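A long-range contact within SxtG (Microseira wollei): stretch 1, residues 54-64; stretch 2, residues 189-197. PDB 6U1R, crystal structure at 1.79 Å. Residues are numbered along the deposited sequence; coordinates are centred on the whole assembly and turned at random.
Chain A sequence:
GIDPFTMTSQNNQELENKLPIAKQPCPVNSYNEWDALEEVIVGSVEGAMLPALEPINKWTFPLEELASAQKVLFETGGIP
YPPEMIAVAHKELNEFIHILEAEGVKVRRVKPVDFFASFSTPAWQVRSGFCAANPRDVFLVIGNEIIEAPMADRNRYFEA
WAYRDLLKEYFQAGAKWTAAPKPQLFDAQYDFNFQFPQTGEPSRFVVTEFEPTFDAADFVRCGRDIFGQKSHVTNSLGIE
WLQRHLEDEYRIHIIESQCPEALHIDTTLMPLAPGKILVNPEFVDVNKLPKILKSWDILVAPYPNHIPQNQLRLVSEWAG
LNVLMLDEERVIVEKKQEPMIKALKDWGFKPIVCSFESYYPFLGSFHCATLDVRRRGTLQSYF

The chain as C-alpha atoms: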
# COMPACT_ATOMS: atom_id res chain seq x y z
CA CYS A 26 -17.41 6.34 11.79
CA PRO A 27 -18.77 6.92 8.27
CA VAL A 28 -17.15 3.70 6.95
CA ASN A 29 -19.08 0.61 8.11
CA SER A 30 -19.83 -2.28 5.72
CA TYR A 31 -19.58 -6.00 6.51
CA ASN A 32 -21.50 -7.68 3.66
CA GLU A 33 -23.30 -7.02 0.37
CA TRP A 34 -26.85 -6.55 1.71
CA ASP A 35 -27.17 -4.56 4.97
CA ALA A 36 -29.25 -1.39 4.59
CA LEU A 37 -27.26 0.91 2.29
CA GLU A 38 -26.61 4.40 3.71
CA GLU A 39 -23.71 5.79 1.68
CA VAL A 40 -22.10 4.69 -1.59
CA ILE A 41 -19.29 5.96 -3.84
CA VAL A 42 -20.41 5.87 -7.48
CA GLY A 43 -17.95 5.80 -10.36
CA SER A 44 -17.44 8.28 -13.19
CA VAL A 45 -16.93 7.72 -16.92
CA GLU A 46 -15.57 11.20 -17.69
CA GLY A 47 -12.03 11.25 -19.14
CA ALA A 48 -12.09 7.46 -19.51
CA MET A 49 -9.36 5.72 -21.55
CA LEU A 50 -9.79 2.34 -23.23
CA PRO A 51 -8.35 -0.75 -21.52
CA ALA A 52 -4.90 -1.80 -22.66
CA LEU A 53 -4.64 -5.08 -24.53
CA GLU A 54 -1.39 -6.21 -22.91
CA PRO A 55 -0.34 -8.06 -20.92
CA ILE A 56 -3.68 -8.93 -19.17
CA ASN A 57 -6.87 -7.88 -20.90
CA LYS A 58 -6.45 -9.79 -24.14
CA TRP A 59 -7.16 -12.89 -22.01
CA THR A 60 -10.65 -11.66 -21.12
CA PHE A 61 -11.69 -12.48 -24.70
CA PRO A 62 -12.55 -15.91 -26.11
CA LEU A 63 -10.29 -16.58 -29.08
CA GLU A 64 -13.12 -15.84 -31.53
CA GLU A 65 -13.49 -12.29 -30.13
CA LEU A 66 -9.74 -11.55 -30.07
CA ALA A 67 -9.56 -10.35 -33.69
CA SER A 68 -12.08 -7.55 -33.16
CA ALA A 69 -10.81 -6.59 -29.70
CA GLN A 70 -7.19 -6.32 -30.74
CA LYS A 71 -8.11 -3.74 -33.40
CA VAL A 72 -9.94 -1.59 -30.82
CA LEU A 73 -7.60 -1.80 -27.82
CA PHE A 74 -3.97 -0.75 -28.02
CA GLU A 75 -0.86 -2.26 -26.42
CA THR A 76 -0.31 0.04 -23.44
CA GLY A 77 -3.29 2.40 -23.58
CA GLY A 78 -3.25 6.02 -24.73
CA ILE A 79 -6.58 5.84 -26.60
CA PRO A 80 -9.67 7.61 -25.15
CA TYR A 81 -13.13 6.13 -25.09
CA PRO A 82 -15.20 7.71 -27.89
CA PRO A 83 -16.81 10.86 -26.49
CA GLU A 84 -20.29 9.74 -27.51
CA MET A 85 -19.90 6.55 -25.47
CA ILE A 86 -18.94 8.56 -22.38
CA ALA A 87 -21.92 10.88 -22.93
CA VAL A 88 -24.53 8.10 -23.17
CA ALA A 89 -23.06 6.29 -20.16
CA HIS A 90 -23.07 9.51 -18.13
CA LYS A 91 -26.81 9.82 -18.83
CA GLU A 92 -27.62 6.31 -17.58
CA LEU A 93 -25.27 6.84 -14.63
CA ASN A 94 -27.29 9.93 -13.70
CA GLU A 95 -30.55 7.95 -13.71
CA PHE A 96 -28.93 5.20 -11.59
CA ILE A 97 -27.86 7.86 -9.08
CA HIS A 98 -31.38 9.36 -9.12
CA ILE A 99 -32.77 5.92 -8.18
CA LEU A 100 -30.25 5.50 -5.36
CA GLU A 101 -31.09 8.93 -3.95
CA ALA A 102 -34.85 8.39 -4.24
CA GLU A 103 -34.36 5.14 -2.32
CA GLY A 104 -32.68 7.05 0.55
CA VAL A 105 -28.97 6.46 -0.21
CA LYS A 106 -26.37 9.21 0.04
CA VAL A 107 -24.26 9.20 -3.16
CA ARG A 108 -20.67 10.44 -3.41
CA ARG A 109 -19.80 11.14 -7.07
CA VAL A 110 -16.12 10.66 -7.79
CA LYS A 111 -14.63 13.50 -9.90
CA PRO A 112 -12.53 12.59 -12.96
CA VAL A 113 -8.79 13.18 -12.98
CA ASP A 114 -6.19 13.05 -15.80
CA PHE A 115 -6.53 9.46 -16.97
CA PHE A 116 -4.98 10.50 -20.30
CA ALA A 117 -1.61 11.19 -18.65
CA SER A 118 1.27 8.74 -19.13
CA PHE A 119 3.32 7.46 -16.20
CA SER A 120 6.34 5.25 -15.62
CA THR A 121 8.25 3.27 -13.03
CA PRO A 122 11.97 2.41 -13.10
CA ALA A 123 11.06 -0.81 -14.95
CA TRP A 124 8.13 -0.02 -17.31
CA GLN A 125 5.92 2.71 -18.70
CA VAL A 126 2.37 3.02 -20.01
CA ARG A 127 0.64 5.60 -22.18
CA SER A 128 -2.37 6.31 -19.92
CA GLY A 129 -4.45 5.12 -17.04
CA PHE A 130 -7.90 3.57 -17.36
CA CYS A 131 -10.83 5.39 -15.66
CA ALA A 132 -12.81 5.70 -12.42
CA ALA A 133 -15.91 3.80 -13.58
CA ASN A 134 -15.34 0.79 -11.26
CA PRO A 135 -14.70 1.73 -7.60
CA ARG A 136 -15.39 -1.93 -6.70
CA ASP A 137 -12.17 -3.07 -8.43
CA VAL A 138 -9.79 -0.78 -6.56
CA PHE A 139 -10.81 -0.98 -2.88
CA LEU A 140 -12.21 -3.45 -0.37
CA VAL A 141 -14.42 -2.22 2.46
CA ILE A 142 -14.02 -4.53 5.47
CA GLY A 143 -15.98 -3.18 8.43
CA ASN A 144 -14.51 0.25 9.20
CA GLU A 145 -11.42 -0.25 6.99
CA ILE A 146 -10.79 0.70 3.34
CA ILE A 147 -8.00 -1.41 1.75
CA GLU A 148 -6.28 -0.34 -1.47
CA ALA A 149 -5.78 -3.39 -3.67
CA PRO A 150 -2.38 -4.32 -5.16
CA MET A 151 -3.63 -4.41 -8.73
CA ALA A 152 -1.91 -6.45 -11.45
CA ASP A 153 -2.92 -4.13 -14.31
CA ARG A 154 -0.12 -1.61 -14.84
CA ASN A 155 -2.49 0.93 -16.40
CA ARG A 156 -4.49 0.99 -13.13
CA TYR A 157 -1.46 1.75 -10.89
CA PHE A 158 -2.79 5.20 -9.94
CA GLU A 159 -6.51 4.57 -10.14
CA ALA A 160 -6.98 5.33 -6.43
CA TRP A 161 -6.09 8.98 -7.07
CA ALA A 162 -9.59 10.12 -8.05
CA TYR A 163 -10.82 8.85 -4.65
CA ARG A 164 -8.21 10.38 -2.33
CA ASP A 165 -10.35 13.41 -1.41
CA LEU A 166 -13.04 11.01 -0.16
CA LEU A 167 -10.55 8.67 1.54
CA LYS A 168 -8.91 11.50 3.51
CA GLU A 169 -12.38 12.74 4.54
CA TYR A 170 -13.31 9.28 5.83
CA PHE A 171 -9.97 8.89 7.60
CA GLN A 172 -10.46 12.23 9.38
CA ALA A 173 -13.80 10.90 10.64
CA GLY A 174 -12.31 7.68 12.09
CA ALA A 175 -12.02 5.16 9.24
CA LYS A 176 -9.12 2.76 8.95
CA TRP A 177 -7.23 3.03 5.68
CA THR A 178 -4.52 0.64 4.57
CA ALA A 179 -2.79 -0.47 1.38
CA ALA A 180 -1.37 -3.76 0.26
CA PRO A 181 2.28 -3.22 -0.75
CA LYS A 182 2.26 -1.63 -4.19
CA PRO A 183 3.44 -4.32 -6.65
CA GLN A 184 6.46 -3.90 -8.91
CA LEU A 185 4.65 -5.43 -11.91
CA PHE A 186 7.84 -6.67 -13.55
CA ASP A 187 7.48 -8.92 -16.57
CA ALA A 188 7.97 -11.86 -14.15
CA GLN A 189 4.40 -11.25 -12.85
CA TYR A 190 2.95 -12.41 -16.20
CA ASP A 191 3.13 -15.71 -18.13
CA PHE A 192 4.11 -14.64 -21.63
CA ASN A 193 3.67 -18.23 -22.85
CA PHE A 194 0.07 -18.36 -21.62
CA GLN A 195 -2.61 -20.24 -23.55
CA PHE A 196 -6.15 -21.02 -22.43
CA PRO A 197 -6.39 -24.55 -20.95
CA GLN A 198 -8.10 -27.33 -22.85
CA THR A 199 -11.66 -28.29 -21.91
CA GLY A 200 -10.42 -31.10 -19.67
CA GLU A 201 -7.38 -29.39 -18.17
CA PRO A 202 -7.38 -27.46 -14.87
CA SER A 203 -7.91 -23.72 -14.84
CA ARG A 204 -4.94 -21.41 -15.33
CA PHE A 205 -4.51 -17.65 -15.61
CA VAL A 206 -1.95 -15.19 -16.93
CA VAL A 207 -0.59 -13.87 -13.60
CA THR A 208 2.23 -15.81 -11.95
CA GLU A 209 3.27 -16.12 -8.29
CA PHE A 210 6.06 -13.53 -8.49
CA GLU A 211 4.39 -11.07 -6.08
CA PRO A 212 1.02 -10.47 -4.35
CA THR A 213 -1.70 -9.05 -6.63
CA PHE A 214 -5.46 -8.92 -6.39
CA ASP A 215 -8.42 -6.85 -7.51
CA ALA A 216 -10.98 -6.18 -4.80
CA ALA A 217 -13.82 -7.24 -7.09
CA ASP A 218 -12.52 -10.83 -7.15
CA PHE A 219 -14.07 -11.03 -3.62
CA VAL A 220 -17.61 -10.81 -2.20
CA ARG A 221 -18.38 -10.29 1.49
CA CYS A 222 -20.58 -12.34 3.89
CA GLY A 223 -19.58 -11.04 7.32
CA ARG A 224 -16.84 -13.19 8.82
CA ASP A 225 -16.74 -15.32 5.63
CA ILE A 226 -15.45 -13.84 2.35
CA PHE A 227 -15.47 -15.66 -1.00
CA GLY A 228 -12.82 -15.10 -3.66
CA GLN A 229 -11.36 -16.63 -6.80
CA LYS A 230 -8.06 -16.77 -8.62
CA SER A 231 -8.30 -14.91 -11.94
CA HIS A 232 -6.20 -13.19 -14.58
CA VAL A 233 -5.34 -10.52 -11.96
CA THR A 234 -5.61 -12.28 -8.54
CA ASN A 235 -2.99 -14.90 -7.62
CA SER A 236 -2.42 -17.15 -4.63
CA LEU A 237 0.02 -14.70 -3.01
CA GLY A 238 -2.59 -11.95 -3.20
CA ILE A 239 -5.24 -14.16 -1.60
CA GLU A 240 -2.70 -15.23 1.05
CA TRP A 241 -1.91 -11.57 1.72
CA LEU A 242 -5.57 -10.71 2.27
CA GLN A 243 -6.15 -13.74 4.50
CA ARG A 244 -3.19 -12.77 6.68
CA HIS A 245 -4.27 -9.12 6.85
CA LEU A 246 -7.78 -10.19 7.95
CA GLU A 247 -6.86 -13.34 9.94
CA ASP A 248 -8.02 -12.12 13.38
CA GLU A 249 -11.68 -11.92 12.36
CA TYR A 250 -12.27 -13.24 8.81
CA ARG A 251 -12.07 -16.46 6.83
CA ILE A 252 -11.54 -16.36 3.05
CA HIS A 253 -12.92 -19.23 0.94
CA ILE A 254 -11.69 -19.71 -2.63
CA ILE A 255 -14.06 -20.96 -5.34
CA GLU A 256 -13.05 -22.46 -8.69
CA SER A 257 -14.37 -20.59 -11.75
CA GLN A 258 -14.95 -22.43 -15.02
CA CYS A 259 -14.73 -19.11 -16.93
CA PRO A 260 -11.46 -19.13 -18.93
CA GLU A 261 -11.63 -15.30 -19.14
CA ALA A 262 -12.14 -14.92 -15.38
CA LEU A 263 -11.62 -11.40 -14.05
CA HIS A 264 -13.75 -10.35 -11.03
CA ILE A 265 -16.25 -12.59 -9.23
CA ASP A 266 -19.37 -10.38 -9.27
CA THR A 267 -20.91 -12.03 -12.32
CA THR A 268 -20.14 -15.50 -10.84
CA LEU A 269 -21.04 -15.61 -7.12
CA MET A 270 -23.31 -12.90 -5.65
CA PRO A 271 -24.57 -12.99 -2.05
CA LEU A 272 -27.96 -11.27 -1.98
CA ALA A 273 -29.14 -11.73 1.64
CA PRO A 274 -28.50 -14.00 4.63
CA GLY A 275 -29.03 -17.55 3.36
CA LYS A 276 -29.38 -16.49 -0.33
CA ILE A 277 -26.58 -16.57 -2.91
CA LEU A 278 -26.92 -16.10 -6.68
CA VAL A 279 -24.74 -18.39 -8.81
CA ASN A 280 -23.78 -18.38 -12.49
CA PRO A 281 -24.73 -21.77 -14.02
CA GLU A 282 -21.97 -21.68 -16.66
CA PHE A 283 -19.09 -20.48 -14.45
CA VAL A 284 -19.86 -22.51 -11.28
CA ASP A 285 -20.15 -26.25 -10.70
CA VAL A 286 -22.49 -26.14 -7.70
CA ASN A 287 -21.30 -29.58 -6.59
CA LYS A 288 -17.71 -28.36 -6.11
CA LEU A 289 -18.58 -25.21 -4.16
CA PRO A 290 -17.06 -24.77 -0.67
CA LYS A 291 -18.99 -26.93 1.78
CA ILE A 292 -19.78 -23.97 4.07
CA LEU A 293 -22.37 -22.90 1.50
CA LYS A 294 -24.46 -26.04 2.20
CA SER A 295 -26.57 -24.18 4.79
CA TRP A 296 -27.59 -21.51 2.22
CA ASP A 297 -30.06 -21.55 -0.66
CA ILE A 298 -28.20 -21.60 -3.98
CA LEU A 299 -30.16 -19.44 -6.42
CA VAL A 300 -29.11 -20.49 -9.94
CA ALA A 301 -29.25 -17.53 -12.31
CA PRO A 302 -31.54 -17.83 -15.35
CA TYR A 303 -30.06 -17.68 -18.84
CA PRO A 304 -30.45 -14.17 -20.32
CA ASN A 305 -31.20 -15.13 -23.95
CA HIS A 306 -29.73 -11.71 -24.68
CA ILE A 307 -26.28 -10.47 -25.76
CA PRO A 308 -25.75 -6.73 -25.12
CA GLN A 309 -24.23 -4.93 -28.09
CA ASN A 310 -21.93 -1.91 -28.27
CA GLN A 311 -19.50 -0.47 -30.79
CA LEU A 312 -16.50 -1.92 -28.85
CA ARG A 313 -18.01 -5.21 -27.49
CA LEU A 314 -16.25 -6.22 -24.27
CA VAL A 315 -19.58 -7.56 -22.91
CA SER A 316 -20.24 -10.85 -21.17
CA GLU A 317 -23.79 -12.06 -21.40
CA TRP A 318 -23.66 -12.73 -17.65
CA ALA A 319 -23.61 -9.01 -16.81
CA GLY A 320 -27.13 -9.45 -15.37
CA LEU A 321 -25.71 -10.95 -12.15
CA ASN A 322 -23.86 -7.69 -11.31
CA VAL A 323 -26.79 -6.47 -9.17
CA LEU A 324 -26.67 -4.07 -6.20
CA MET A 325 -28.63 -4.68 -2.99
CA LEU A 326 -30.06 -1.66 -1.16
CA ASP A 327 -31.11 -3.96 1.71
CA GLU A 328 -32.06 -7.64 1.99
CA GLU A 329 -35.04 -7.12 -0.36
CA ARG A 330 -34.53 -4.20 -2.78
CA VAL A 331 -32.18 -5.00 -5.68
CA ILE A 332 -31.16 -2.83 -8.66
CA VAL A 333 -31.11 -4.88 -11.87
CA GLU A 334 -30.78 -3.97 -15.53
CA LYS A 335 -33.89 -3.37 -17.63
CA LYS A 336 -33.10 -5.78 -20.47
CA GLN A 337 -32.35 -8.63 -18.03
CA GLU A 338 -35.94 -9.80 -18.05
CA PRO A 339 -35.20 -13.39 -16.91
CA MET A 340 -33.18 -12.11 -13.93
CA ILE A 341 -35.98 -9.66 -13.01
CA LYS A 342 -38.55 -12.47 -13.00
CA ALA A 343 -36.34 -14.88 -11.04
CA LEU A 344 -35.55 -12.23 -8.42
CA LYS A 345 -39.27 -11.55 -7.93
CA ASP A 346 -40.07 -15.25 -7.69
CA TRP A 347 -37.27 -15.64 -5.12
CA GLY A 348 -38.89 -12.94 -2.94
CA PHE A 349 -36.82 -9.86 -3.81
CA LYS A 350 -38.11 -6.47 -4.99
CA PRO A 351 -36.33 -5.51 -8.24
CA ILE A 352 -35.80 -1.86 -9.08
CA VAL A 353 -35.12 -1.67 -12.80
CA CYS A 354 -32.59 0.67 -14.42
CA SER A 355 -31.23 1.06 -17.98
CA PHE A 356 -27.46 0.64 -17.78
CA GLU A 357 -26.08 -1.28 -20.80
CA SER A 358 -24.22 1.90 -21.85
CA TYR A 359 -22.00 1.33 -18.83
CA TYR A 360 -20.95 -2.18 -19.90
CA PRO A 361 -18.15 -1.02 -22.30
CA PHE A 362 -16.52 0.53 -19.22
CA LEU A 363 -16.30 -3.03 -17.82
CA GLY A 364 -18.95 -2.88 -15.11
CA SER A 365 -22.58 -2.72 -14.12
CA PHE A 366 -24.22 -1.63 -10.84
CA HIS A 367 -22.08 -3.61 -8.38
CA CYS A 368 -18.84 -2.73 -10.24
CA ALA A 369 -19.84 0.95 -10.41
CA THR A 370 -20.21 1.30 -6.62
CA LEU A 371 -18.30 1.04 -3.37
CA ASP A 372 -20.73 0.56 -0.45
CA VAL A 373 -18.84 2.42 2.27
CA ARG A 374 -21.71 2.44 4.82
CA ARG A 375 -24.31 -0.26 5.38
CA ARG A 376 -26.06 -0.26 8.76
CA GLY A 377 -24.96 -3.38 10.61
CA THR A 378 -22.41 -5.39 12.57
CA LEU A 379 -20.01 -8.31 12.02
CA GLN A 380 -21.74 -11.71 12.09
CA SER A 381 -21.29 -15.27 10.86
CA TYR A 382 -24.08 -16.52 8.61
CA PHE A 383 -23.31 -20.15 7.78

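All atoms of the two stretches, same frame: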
# COMPACT_ATOMS: atom_id res chain seq x y z
N GLU A 54 -2.48 -5.41 -23.45
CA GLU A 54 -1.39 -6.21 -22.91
C GLU A 54 -1.00 -5.72 -21.53
O GLU A 54 -1.18 -4.53 -21.22
CB GLU A 54 -0.16 -6.17 -23.83
CG GLU A 54 -0.41 -6.61 -25.27
CD GLU A 54 -0.19 -8.10 -25.50
OE1 GLU A 54 -0.31 -8.54 -26.66
OE2 GLU A 54 0.12 -8.82 -24.52
N PRO A 55 -0.48 -6.63 -20.68
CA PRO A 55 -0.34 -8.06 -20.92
C PRO A 55 -1.50 -8.89 -20.34
O PRO A 55 -1.36 -10.11 -20.36
CB PRO A 55 0.96 -8.40 -20.21
CG PRO A 55 0.93 -7.52 -19.01
CD PRO A 55 0.21 -6.24 -19.44
N ILE A 56 -2.58 -8.25 -19.87
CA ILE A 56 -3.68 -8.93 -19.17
C ILE A 56 -4.93 -9.05 -20.04
O ILE A 56 -5.48 -10.14 -20.21
CB ILE A 56 -4.02 -8.24 -17.84
CG1 ILE A 56 -2.85 -8.36 -16.86
CG2 ILE A 56 -5.30 -8.83 -17.22
CD1 ILE A 56 -2.98 -7.45 -15.72
N ASN A 57 -5.46 -7.91 -20.50
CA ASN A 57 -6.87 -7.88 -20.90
C ASN A 57 -7.16 -8.68 -22.16
O ASN A 57 -8.30 -9.08 -22.37
CB ASN A 57 -7.31 -6.44 -21.04
CG ASN A 57 -7.31 -5.74 -19.70
OD1 ASN A 57 -7.70 -6.35 -18.69
ND2 ASN A 57 -6.84 -4.51 -19.66
N LYS A 58 -6.16 -8.94 -22.99
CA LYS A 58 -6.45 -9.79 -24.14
C LYS A 58 -6.97 -11.16 -23.72
O LYS A 58 -7.63 -11.84 -24.51
CB LYS A 58 -5.21 -9.94 -25.02
CG LYS A 58 -4.08 -10.75 -24.44
CD LYS A 58 -2.88 -10.65 -25.38
CE LYS A 58 -1.73 -11.54 -24.96
NZ LYS A 58 -0.67 -11.52 -26.04
N TRP A 59 -6.71 -11.58 -22.48
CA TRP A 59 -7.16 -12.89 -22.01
C TRP A 59 -8.56 -12.86 -21.41
O TRP A 59 -9.03 -13.90 -20.92
CB TRP A 59 -6.13 -13.46 -21.02
CG TRP A 59 -4.79 -13.64 -21.67
CD1 TRP A 59 -3.65 -12.94 -21.42
CD2 TRP A 59 -4.47 -14.56 -22.73
NE1 TRP A 59 -2.63 -13.37 -22.25
CE2 TRP A 59 -3.11 -14.37 -23.06
CE3 TRP A 59 -5.20 -15.53 -23.42
CZ2 TRP A 59 -2.46 -15.11 -24.05
CZ3 TRP A 59 -4.56 -16.27 -24.41
CH2 TRP A 59 -3.20 -16.06 -24.71
N THR A 60 -9.23 -11.72 -21.45
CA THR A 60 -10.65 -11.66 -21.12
C THR A 60 -11.52 -11.87 -22.34
O THR A 60 -12.74 -11.70 -22.25
CB THR A 60 -10.99 -10.32 -20.46
OG1 THR A 60 -10.76 -9.24 -21.38
CG2 THR A 60 -10.13 -10.12 -19.24
N PHE A 61 -10.93 -12.26 -23.48
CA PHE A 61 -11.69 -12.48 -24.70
C PHE A 61 -11.58 -13.93 -25.13
O PHE A 61 -10.46 -14.46 -25.21
CB PHE A 61 -11.17 -11.57 -25.83
CG PHE A 61 -11.33 -10.10 -25.55
CD1 PHE A 61 -12.52 -9.47 -25.85
CD2 PHE A 61 -10.31 -9.36 -24.98
CE1 PHE A 61 -12.68 -8.11 -25.59
CE2 PHE A 61 -10.47 -8.00 -24.71
CZ PHE A 61 -11.65 -7.39 -25.02
N PRO A 62 -12.68 -14.61 -25.45
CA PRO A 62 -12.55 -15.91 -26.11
C PRO A 62 -11.86 -15.71 -27.46
O PRO A 62 -11.97 -14.64 -28.07
CB PRO A 62 -14.00 -16.39 -26.27
CG PRO A 62 -14.82 -15.14 -26.24
CD PRO A 62 -14.08 -14.16 -25.36
N LEU A 63 -11.13 -16.73 -27.89
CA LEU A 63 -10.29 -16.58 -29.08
C LEU A 63 -11.07 -15.99 -30.26
O LEU A 63 -10.51 -15.23 -31.05
CB LEU A 63 -9.69 -17.94 -29.47
CG LEU A 63 -8.94 -17.97 -30.81
CD1 LEU A 63 -7.83 -16.92 -30.85
CD2 LEU A 63 -8.37 -19.37 -31.05
N GLU A 64 -12.36 -16.32 -30.38
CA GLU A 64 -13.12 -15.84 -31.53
C GLU A 64 -13.45 -14.35 -31.45
O GLU A 64 -13.80 -13.75 -32.48
CB GLU A 64 -14.41 -16.67 -31.69
CG GLU A 64 -15.42 -16.55 -30.56
CD GLU A 64 -15.19 -17.54 -29.42
OE1 GLU A 64 -14.13 -18.21 -29.40
OE2 GLU A 64 -16.07 -17.65 -28.54
N GLN A 189 5.75 -11.10 -13.38
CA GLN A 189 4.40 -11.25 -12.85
C GLN A 189 3.43 -11.83 -13.87
O GLN A 189 2.30 -12.18 -13.51
CB GLN A 189 3.91 -9.89 -12.33
CG GLN A 189 2.51 -9.90 -11.65
CD GLN A 189 2.43 -10.80 -10.43
OE1 GLN A 189 3.45 -11.23 -9.89
NE2 GLN A 189 1.20 -11.09 -9.98
N TYR A 190 3.84 -11.99 -15.14
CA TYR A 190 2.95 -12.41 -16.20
C TYR A 190 3.57 -13.57 -16.98
O TYR A 190 4.77 -13.59 -17.22
CB TYR A 190 2.64 -11.24 -17.16
CG TYR A 190 2.33 -9.94 -16.45
CD1 TYR A 190 1.11 -9.74 -15.84
CD2 TYR A 190 3.28 -8.93 -16.39
CE1 TYR A 190 0.82 -8.53 -15.17
CE2 TYR A 190 3.01 -7.73 -15.74
CZ TYR A 190 1.78 -7.54 -15.13
OH TYR A 190 1.55 -6.35 -14.48
N ASP A 191 2.72 -14.53 -17.36
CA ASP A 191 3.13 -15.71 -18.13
C ASP A 191 3.04 -15.35 -19.61
O ASP A 191 1.96 -15.38 -20.20
CB ASP A 191 2.25 -16.90 -17.78
CG ASP A 191 2.60 -18.15 -18.56
OD1 ASP A 191 3.51 -18.10 -19.41
OD2 ASP A 191 1.93 -19.18 -18.33
N PHE A 192 4.17 -15.03 -20.22
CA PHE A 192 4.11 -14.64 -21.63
C PHE A 192 3.99 -15.83 -22.57
O PHE A 192 3.86 -15.63 -23.78
CB PHE A 192 5.33 -13.78 -21.98
CG PHE A 192 5.25 -12.39 -21.41
CD1 PHE A 192 4.53 -11.40 -22.06
CD2 PHE A 192 5.85 -12.08 -20.19
CE1 PHE A 192 4.44 -10.12 -21.54
CE2 PHE A 192 5.77 -10.79 -19.66
CZ PHE A 192 5.06 -9.81 -20.33
N ASN A 193 3.98 -17.06 -22.05
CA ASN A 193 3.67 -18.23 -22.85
C ASN A 193 2.24 -18.72 -22.63
O ASN A 193 1.91 -19.84 -23.01
CB ASN A 193 4.67 -19.35 -22.55
CG ASN A 193 6.10 -18.93 -22.82
OD1 ASN A 193 6.37 -18.23 -23.79
ND2 ASN A 193 7.02 -19.33 -21.95
N PHE A 194 1.38 -17.88 -22.03
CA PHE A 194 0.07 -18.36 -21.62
C PHE A 194 -0.78 -18.76 -22.82
O PHE A 194 -0.75 -18.12 -23.87
CB PHE A 194 -0.67 -17.28 -20.82
CG PHE A 194 -2.03 -17.72 -20.35
CD1 PHE A 194 -2.16 -18.47 -19.19
CD2 PHE A 194 -3.17 -17.41 -21.08
CE1 PHE A 194 -3.41 -18.89 -18.75
CE2 PHE A 194 -4.43 -17.83 -20.65
CZ PHE A 194 -4.54 -18.58 -19.49
N GLN A 195 -1.54 -19.84 -22.64
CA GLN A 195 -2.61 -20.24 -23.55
C GLN A 195 -3.77 -20.75 -22.71
O GLN A 195 -3.56 -21.38 -21.66
CB GLN A 195 -2.18 -21.34 -24.54
CG GLN A 195 -0.99 -20.99 -25.41
CD GLN A 195 -1.26 -19.87 -26.39
OE1 GLN A 195 -2.40 -19.48 -26.63
NE2 GLN A 195 -0.19 -19.33 -26.96
N PHE A 196 -5.00 -20.51 -23.16
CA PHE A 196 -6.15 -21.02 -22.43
C PHE A 196 -6.00 -22.53 -22.26
O PHE A 196 -5.53 -23.22 -23.18
CB PHE A 196 -7.45 -20.71 -23.17
CG PHE A 196 -7.84 -19.25 -23.18
CD1 PHE A 196 -8.05 -18.55 -21.99
CD2 PHE A 196 -8.04 -18.59 -24.38
CE1 PHE A 196 -8.42 -17.20 -22.02
CE2 PHE A 196 -8.42 -17.25 -24.40
CZ PHE A 196 -8.61 -16.56 -23.22
N PRO A 197 -6.38 -23.08 -21.10
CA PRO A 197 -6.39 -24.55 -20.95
C PRO A 197 -7.35 -25.22 -21.91
O PRO A 197 -8.29 -24.61 -22.42
CB PRO A 197 -6.85 -24.75 -19.50
CG PRO A 197 -6.69 -23.45 -18.82
CD PRO A 197 -6.71 -22.38 -19.85
O HOH W 1 0.55 -13.81 -22.10

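No direct hydrogen bond joins these two stretches, which bury 458 Å² between them; no two touching residues are closer than 133 apart in sequence. The contact is built from rings, and its one polar link across the gap passes through a water. That water accepts from Trp59 NE1 at 3.2 Å and donates to Asp191 O at 2.8 Å, so the indole N-H and a backbone carbonyl are both satisfied without having to meet.

Trp59 is the organising residue, giving up 118 Å², the largest share of any residue here. Its CA-to-CB bond points toward the other stretch, and chi1 in the m well places the indole among three consecutive residues. Phe194 presents its edge to the indole face, with the centroids of the Trp59 six-membered ring and the Phe194 ring 4.8 Å apart and planes at 76°; the side chains come as close as 3.5 Å, Trp59 CD2 to Phe194 CD2. The indole then plays the other role: its own edge is turned to the face of Phe196, the centroids of the Trp59 six-membered ring and the Phe196 ring 5.1 Å apart and planes at 86°, with Trp59 CE3 3.6 Å from Phe196 CZ. One ring thus offers a face to one neighbour and an edge to the next, a compact way to chain aromatics at near-right angles. The edge of the Phe196 ring also meets a backbone oxygen: Phe61 O lies near the ring plane, 3.4 Å from Phe196 CZ, where the ring's C-H bonds point outward.

A second, smaller cluster centres on Pro55, which follows a cis peptide bond. Its CG sits 3.6 Å from the centroid of the Tyr190 ring and only 5° off the ring normal, an almost ideally centred CH-pi contact. Pro55 CB reaches Phe192 CE1 at 4.1 Å, and Ile56 CD1 adds apolar packing against Tyr190 CE1 at 4.0 Å. The Tyr190 hydroxyl is hydrogen-bonded elsewhere in the structure, while Pro55 CG lies over one face of the ring.

Several direct hydrogen bonds hold the shape of each stretch. A type I turn runs from Asp191 to Phe194, closed by Phe194 N to Asp191 O at 3.2 Å and braced by Asn193 N to Asp191 OD1 at 2.9 Å. In stretch 1, Trp59 N bonds Ile56 O at 3.0 Å, and Lys58 NZ forms a salt bridge with Glu54 OE1 at 3.1 Å. The rule to read here is a contact made by steeply inclined rings and a proline over a ring face, with a single water as the polar link and local hydrogen bonds shaping each segment.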